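Local coordinates for protein putative methylase (Clostridium difficile, PDB 3LDU) that probably methylates guanine bases of ribosomal RNA and holds a GTP molecule in its methyltransferase domain, at residues A[55-60]-A[183-188]; A[51-56]-A[228-233]. All coordinates share one frame; numbering follows the deposited sequence.

Contact 1. Residues A[55-60]-A[183-188]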
loop_
_atom_site.group_PDB
_atom_site.type_symbol
_atom_site.label_atom_id
_atom_site.label_comp_id
_atom_site.label_asym_id
_atom_site.label_seq_id
_atom_site.Cartn_x
_atom_site.Cartn_y
_atom_site.Cartn_z
ATOM N N TRP A 55 2.313 3.988 -9.984
ATOM C CA TRP A 55 0.942 4.458 -9.809
ATOM C C TRP A 55 0.132 3.778 -8.705
ATOM O O TRP A 55 -0.802 4.382 -8.173
ATOM C CB TRP A 55 0.176 4.364 -11.142
ATOM C CG TRP A 55 0.539 5.473 -12.095
ATOM C CD1 TRP A 55 1.367 5.393 -13.189
ATOM C CD2 TRP A 55 0.129 6.836 -11.996
ATOM N NE1 TRP A 55 1.468 6.631 -13.786
ATOM C CE2 TRP A 55 0.722 7.533 -13.072
ATOM C CE3 TRP A 55 -0.694 7.545 -11.109
ATOM C CZ2 TRP A 55 0.513 8.895 -13.285
ATOM C CZ3 TRP A 55 -0.892 8.891 -11.315
ATOM C CH2 TRP A 55 -0.294 9.556 -12.393
ATOM N N LEU A 56 0.454 2.533 -8.359
ATOM C CA LEU A 56 -0.387 1.837 -7.381
ATOM C C LEU A 56 -0.180 2.366 -5.953
ATOM O O LEU A 56 0.942 2.339 -5.428
ATOM C CB LEU A 56 -0.131 0.321 -7.446
ATOM C CG LEU A 56 -0.490 -0.322 -8.780
ATOM C CD1 LEU A 56 -0.123 -1.816 -8.737
ATOM C CD2 LEU A 56 -1.973 -0.137 -9.106
ATOM N N ARG A 57 -1.266 2.838 -5.329
ATOM C CA ARG A 57 -1.216 3.401 -3.976
ATOM C C ARG A 57 -1.541 2.389 -2.892
ATOM O O ARG A 57 -1.205 2.605 -1.732
ATOM C CB ARG A 57 -2.190 4.576 -3.850
ATOM C CG ARG A 57 -2.038 5.609 -4.940
ATOM C CD ARG A 57 -2.956 6.796 -4.737
ATOM N NE ARG A 57 -3.024 7.626 -5.940
ATOM C CZ ARG A 57 -2.256 8.684 -6.154
ATOM N NH1 ARG A 57 -1.351 9.051 -5.242
ATOM N NH2 ARG A 57 -2.381 9.366 -7.283
ATOM N N CYS A 58 -2.183 1.282 -3.267
ATOM C CA CYS A 58 -2.608 0.280 -2.281
ATOM C C CYS A 58 -1.819 -1.030 -2.320
ATOM O O CYS A 58 -2.076 -1.945 -1.546
ATOM C CB CYS A 58 -4.103 0.013 -2.429
ATOM S SG CYS A 58 -5.098 1.489 -2.029
ATOM N N ALA A 59 -0.856 -1.114 -3.236
ATOM C CA ALA A 59 0.006 -2.288 -3.330
ATOM C C ALA A 59 1.166 -2.159 -2.363
ATOM O O ALA A 59 1.748 -1.087 -2.238
ATOM C CB ALA A 59 0.549 -2.424 -4.763
ATOM N N GLU A 60 1.535 -3.251 -1.702
ATOM C CA GLU A 60 2.697 -3.195 -0.817
ATOM C C GLU A 60 3.982 -3.386 -1.614
ATOM O O GLU A 60 5.054 -2.998 -1.162
ATOM C CB GLU A 60 2.622 -4.256 0.277
ATOM C CG GLU A 60 1.425 -4.108 1.189
ATOM C CD GLU A 60 1.430 -2.795 1.957
ATOM O OE1 GLU A 60 2.509 -2.374 2.429
ATOM O OE2 GLU A 60 0.338 -2.202 2.104
ATOM N N LEU A 183 -2.594 1.830 3.431
ATOM C CA LEU A 183 -3.889 1.761 4.110
ATOM C C LEU A 183 -4.605 3.106 4.013
ATOM O O LEU A 183 -5.795 3.164 3.695
ATOM C CB LEU A 183 -3.699 1.353 5.564
ATOM C CG LEU A 183 -4.958 1.285 6.427
ATOM C CD1 LEU A 183 -5.957 0.331 5.823
ATOM C CD2 LEU A 183 -4.599 0.849 7.836
ATOM N N ALA A 184 -3.876 4.187 4.280
ATOM C CA ALA A 184 -4.453 5.527 4.193
ATOM C C ALA A 184 -5.026 5.818 2.812
ATOM O O ALA A 184 -6.122 6.330 2.684
ATOM C CB ALA A 184 -3.406 6.596 4.581
ATOM N N ALA A 185 -4.285 5.494 1.754
ATOM C CA ALA A 185 -4.843 5.681 0.418
ATOM C C ALA A 185 -6.114 4.865 0.233
ATOM O O ALA A 185 -7.070 5.325 -0.389
ATOM C CB ALA A 185 -3.799 5.299 -0.656
ATOM N N GLY A 186 -6.125 3.648 0.765
ATOM C CA GLY A 186 -7.301 2.798 0.645
ATOM C C GLY A 186 -8.506 3.399 1.361
ATOM O O GLY A 186 -9.632 3.291 0.889
ATOM N N LEU A 187 -8.262 4.021 2.505
ATOM C CA LEU A 187 -9.339 4.698 3.229
ATOM C C LEU A 187 -9.965 5.782 2.346
ATOM O O LEU A 187 -11.180 5.857 2.225
ATOM C CB LEU A 187 -8.798 5.304 4.520
ATOM C CG LEU A 187 -8.933 4.559 5.847
ATOM C CD1 LEU A 187 -8.933 3.033 5.721
ATOM C CD2 LEU A 187 -7.924 5.067 6.885
ATOM N N ILE A 188 -9.130 6.621 1.726
ATOM C CA ILE A 188 -9.651 7.660 0.849
ATOM C C ILE A 188 -10.511 7.062 -0.271
ATOM O O ILE A 188 -11.602 7.551 -0.579
ATOM C CB ILE A 188 -8.536 8.490 0.188
ATOM C CG1 ILE A 188 -7.563 9.058 1.232
ATOM C CG2 ILE A 188 -9.152 9.627 -0.643
ATOM C CD1 ILE A 188 -8.248 9.837 2.333
#
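Arg57 and Ala185 meet through their beta carbons: CB of Arg57 lies 3.6 Å from CB of Ala185. Both side chains set out toward the other segment, but the arginine touches the helix only with this first carbon. Its CG stands beside the backbone N (chi1 -51°), and the chain then runs extended from CG to NE, carrying the guanidinium group away from helix 181-189. NH1 is hydrogen-bonded to the main-chain O of Met220, so the charged end is anchored beyond helix 208-217, on whose Met215 and Ile216 the arginine also rests. The methyl group of Ala185 lies against the backbone of the loop as well, 3.9 Å from the O atom of Arg57.

Cys58 meets the following residue, Gly186, through its sulfur. A chi1 of -65° sets SG beside the cysteine's own backbone N and places it 3.7 Å from both N and CA of Gly186. Ala185 CB is a looser neighbour of the sulfur. SG rests directly on the backbone of Gly186, which has no side chain. No hydrogen bond joins the two segments. Glu24 of helix 18-27 holds the loop by the N atoms of Arg57 and Cys58, and Glu60 ties it to the residues just before 183-188, by a salt bridge of OE1 to Arg180 and a hydrogen bond of OE2 to Thr182 OG1. The result is a buried, close seat of a loop on small helix residues at an interdomain junction, joining the RlmL ferredoxin-like region to the helix that precedes the first strand, 199-201, of the Rossmann-like methyltransferase sheet.

Contact 2. Residues A[51-56]-A[228-233]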
loop_
_atom_site.group_PDB
_atom_site.type_symbol
_atom_site.label_atom_id
_atom_site.label_comp_id
_atom_site.label_asym_id
_atom_site.label_seq_id
_atom_site.Cartn_x
_atom_site.Cartn_y
_atom_site.Cartn_z
ATOM N N LYS A 51 4.736 1.150 -14.649
ATOM C CA LYS A 51 3.460 1.796 -14.322
ATOM C C LYS A 51 2.895 1.344 -12.989
ATOM O O LYS A 51 2.321 2.148 -12.268
ATOM C CB LYS A 51 2.416 1.555 -15.418
ATOM C CG LYS A 51 2.495 2.558 -16.568
ATOM C CD LYS A 51 1.543 2.186 -17.699
ATOM C CE LYS A 51 0.110 2.027 -17.209
ATOM N NZ LYS A 51 -0.818 1.709 -18.336
ATOM N N SER A 52 3.040 0.059 -12.672
ATOM C CA SER A 52 2.489 -0.476 -11.417
ATOM C C SER A 52 3.204 0.094 -10.200
ATOM O O SER A 52 2.565 0.549 -9.248
ATOM C CB SER A 52 2.550 -2.004 -11.418
ATOM O OG SER A 52 1.716 -2.513 -12.442
ATOM N N ASN A 53 4.530 0.091 -10.230
ATOM C CA ASN A 53 5.309 0.725 -9.172
ATOM C C ASN A 53 5.043 2.225 -9.082
ATOM O O ASN A 53 4.977 2.790 -7.989
ATOM C CB ASN A 53 6.811 0.484 -9.406
ATOM C CG ASN A 53 7.236 -0.887 -8.965
ATOM O OD1 ASN A 53 7.225 -1.189 -7.773
ATOM N ND2 ASN A 53 7.606 -1.740 -9.921
HETATM N N MSE A 54 4.864 2.865 -10.231
HETATM C CA MSE A 54 4.692 4.319 -10.259
HETATM C C MSE A 54 3.356 4.752 -9.666
HETATM O O MSE A 54 3.274 5.766 -8.949
HETATM C CB MSE A 54 4.781 4.831 -11.694
HETATM C CG MSE A 54 4.605 6.337 -11.847
HETATM SE SE MSE A 54 5.952 7.390 -10.883
HETATM C CE MSE A 54 7.492 6.347 -11.221
ATOM N N TRP A 55 2.313 3.988 -9.984
ATOM C CA TRP A 55 0.942 4.458 -9.809
ATOM C C TRP A 55 0.132 3.778 -8.705
ATOM O O TRP A 55 -0.802 4.382 -8.173
ATOM C CB TRP A 55 0.176 4.364 -11.142
ATOM C CG TRP A 55 0.539 5.473 -12.095
ATOM C CD1 TRP A 55 1.367 5.393 -13.189
ATOM C CD2 TRP A 55 0.129 6.836 -11.996
ATOM N NE1 TRP A 55 1.468 6.631 -13.786
ATOM C CE2 TRP A 55 0.722 7.533 -13.072
ATOM C CE3 TRP A 55 -0.694 7.545 -11.109
ATOM C CZ2 TRP A 55 0.513 8.895 -13.285
ATOM C CZ3 TRP A 55 -0.892 8.891 -11.315
ATOM C CH2 TRP A 55 -0.294 9.556 -12.393
ATOM N N LEU A 56 0.454 2.533 -8.359
ATOM C CA LEU A 56 -0.387 1.837 -7.381
ATOM C C LEU A 56 -0.180 2.366 -5.953
ATOM O O LEU A 56 0.942 2.339 -5.428
ATOM C CB LEU A 56 -0.131 0.321 -7.446
ATOM C CG LEU A 56 -0.490 -0.322 -8.780
ATOM C CD1 LEU A 56 -0.123 -1.816 -8.737
ATOM C CD2 LEU A 56 -1.973 -0.137 -9.106
ATOM N N PHE A 228 13.139 2.448 -7.559
ATOM C CA PHE A 228 12.716 1.056 -7.511
ATOM C C PHE A 228 13.858 0.181 -7.961
ATOM O O PHE A 228 14.621 0.556 -8.860
ATOM C CB PHE A 228 11.505 0.860 -8.414
ATOM C CG PHE A 228 10.358 1.735 -8.034
ATOM C CD1 PHE A 228 9.471 1.334 -7.053
ATOM C CD2 PHE A 228 10.190 2.976 -8.628
ATOM C CE1 PHE A 228 8.413 2.154 -6.683
ATOM C CE2 PHE A 228 9.137 3.789 -8.268
ATOM C CZ PHE A 228 8.252 3.378 -7.288
ATOM N N ILE A 229 13.998 -0.982 -7.330
ATOM C CA ILE A 229 15.135 -1.862 -7.634
ATOM C C ILE A 229 15.206 -2.245 -9.114
ATOM O O ILE A 229 16.302 -2.357 -9.659
ATOM C CB ILE A 229 15.118 -3.126 -6.737
ATOM C CG1 ILE A 229 16.479 -3.824 -6.748
ATOM C CG2 ILE A 229 14.005 -4.086 -7.173
ATOM C CD1 ILE A 229 17.621 -2.948 -6.269
ATOM N N SER A 230 14.061 -2.423 -9.779
ATOM C CA SER A 230 14.050 -2.866 -11.187
ATOM C C SER A 230 14.490 -1.794 -12.184
ATOM O O SER A 230 14.686 -2.083 -13.379
ATOM C CB SER A 230 12.662 -3.379 -11.591
ATOM O OG SER A 230 11.664 -2.399 -11.314
ATOM N N GLU A 231 14.640 -0.560 -11.712
ATOM C CA GLU A 231 15.150 0.498 -12.574
ATOM C C GLU A 231 16.597 0.232 -12.974
ATOM O O GLU A 231 17.081 0.781 -13.970
ATOM C CB GLU A 231 15.029 1.869 -11.909
ATOM C CG GLU A 231 13.598 2.348 -11.775
ATOM C CD GLU A 231 13.531 3.747 -11.219
ATOM O OE1 GLU A 231 13.568 3.892 -9.979
ATOM O OE2 GLU A 231 13.451 4.701 -12.023
ATOM N N LYS A 232 17.288 -0.604 -12.204
ATOM C CA LYS A 232 18.672 -0.960 -12.536
ATOM C C LYS A 232 18.803 -2.229 -13.394
ATOM O O LYS A 232 19.906 -2.573 -13.827
ATOM C CB LYS A 232 19.517 -1.117 -11.271
ATOM C CG LYS A 232 19.512 0.111 -10.364
ATOM C CD LYS A 232 20.365 -0.137 -9.126
ATOM C CE LYS A 232 20.385 1.071 -8.204
ATOM N NZ LYS A 232 20.941 2.277 -8.881
ATOM N N TRP A 233 17.695 -2.910 -13.659
ATOM C CA TRP A 233 17.759 -4.182 -14.375
ATOM C C TRP A 233 18.161 -4.021 -15.832
ATOM O O TRP A 233 17.500 -3.320 -16.593
ATOM C CB TRP A 233 16.412 -4.897 -14.320
ATOM C CG TRP A 233 16.049 -5.428 -12.974
ATOM C CD1 TRP A 233 16.795 -5.366 -11.828
ATOM C CD2 TRP A 233 14.847 -6.134 -12.637
ATOM N NE1 TRP A 233 16.112 -5.975 -10.791
ATOM C CE2 TRP A 233 14.919 -6.453 -11.264
ATOM C CE3 TRP A 233 13.713 -6.519 -13.363
ATOM C CZ2 TRP A 233 13.897 -7.146 -10.602
ATOM C CZ3 TRP A 233 12.709 -7.205 -12.711
ATOM C CH2 TRP A 233 12.805 -7.511 -11.341
#
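Phe228 buries its ring against Asn53 near the end of helix 48-55, and this aromatic contact joins the RlmL ferredoxin-like region to the loop that precedes helix 238-251 of the methyltransferase region. It is a CH-pi arrangement: Asn53 CB sits over one face of the ring, 3.7 Å from its centroid and 16° off the normal, displaced toward the rim. The two side chains overlap as they point opposite ways, with the amide plane turned 42° from that of the ring. This brings OD1 of Asn53 to 3.5 Å from CD1 of Phe228. A chi1 of -79° keeps CG of the asparagine beside its backbone N, where the amide can lie along the ring.

The polar atoms of that amide are engaged by other residues. OD1 is hydrogen-bonded to Thr161 OG1, while ND2 bonds to Ile49 O one turn back and to Thr160 OG1, fixing the rotation of the amide as it lies against the aromatic ring. Ser230, more loosely placed near ND2, has its own OG bonded to Thr160 O, so Thr160 and Thr161, just after strand 153-159, connect both sides.

Selenomethionine Met54 adds its terminal methyl group, CE approaching CE2 of Phe228 obliquely at 4.2 Å. At the start of the 3-10 segment 229-232, N of Phe228 donates to OE1 of Glu231 over 2.9 Å; the oxygen accepts with its anti lone pair and also pairs with Arg245. The far end of the ring reaches the helix backbone itself, with CZ of Phe228 3.4 Å from O of Asn53.

Overall arrangement
Contacts 1 and 2 start from neighbouring parts of one chain stretch, sharing Trp55 and Leu56, and their centres lie 16 Å apart. Helix 48-55 meets the loop before helix 238-251 in contact 2; just beyond its end, the chain meets helix 181-189 in contact 1. Two separate parts of the methyltransferase region are thereby held against one short piece of the ferredoxin-like region. Contact 1 is the one near the nucleotide: the side chain of Ala185 is about 12 Å from the bound GTP and about 8 Å from that of Thr208, a GTP-binding residue. Contact 2 lies away from the GTP site, its centre about 14 Å from the centre of the chain.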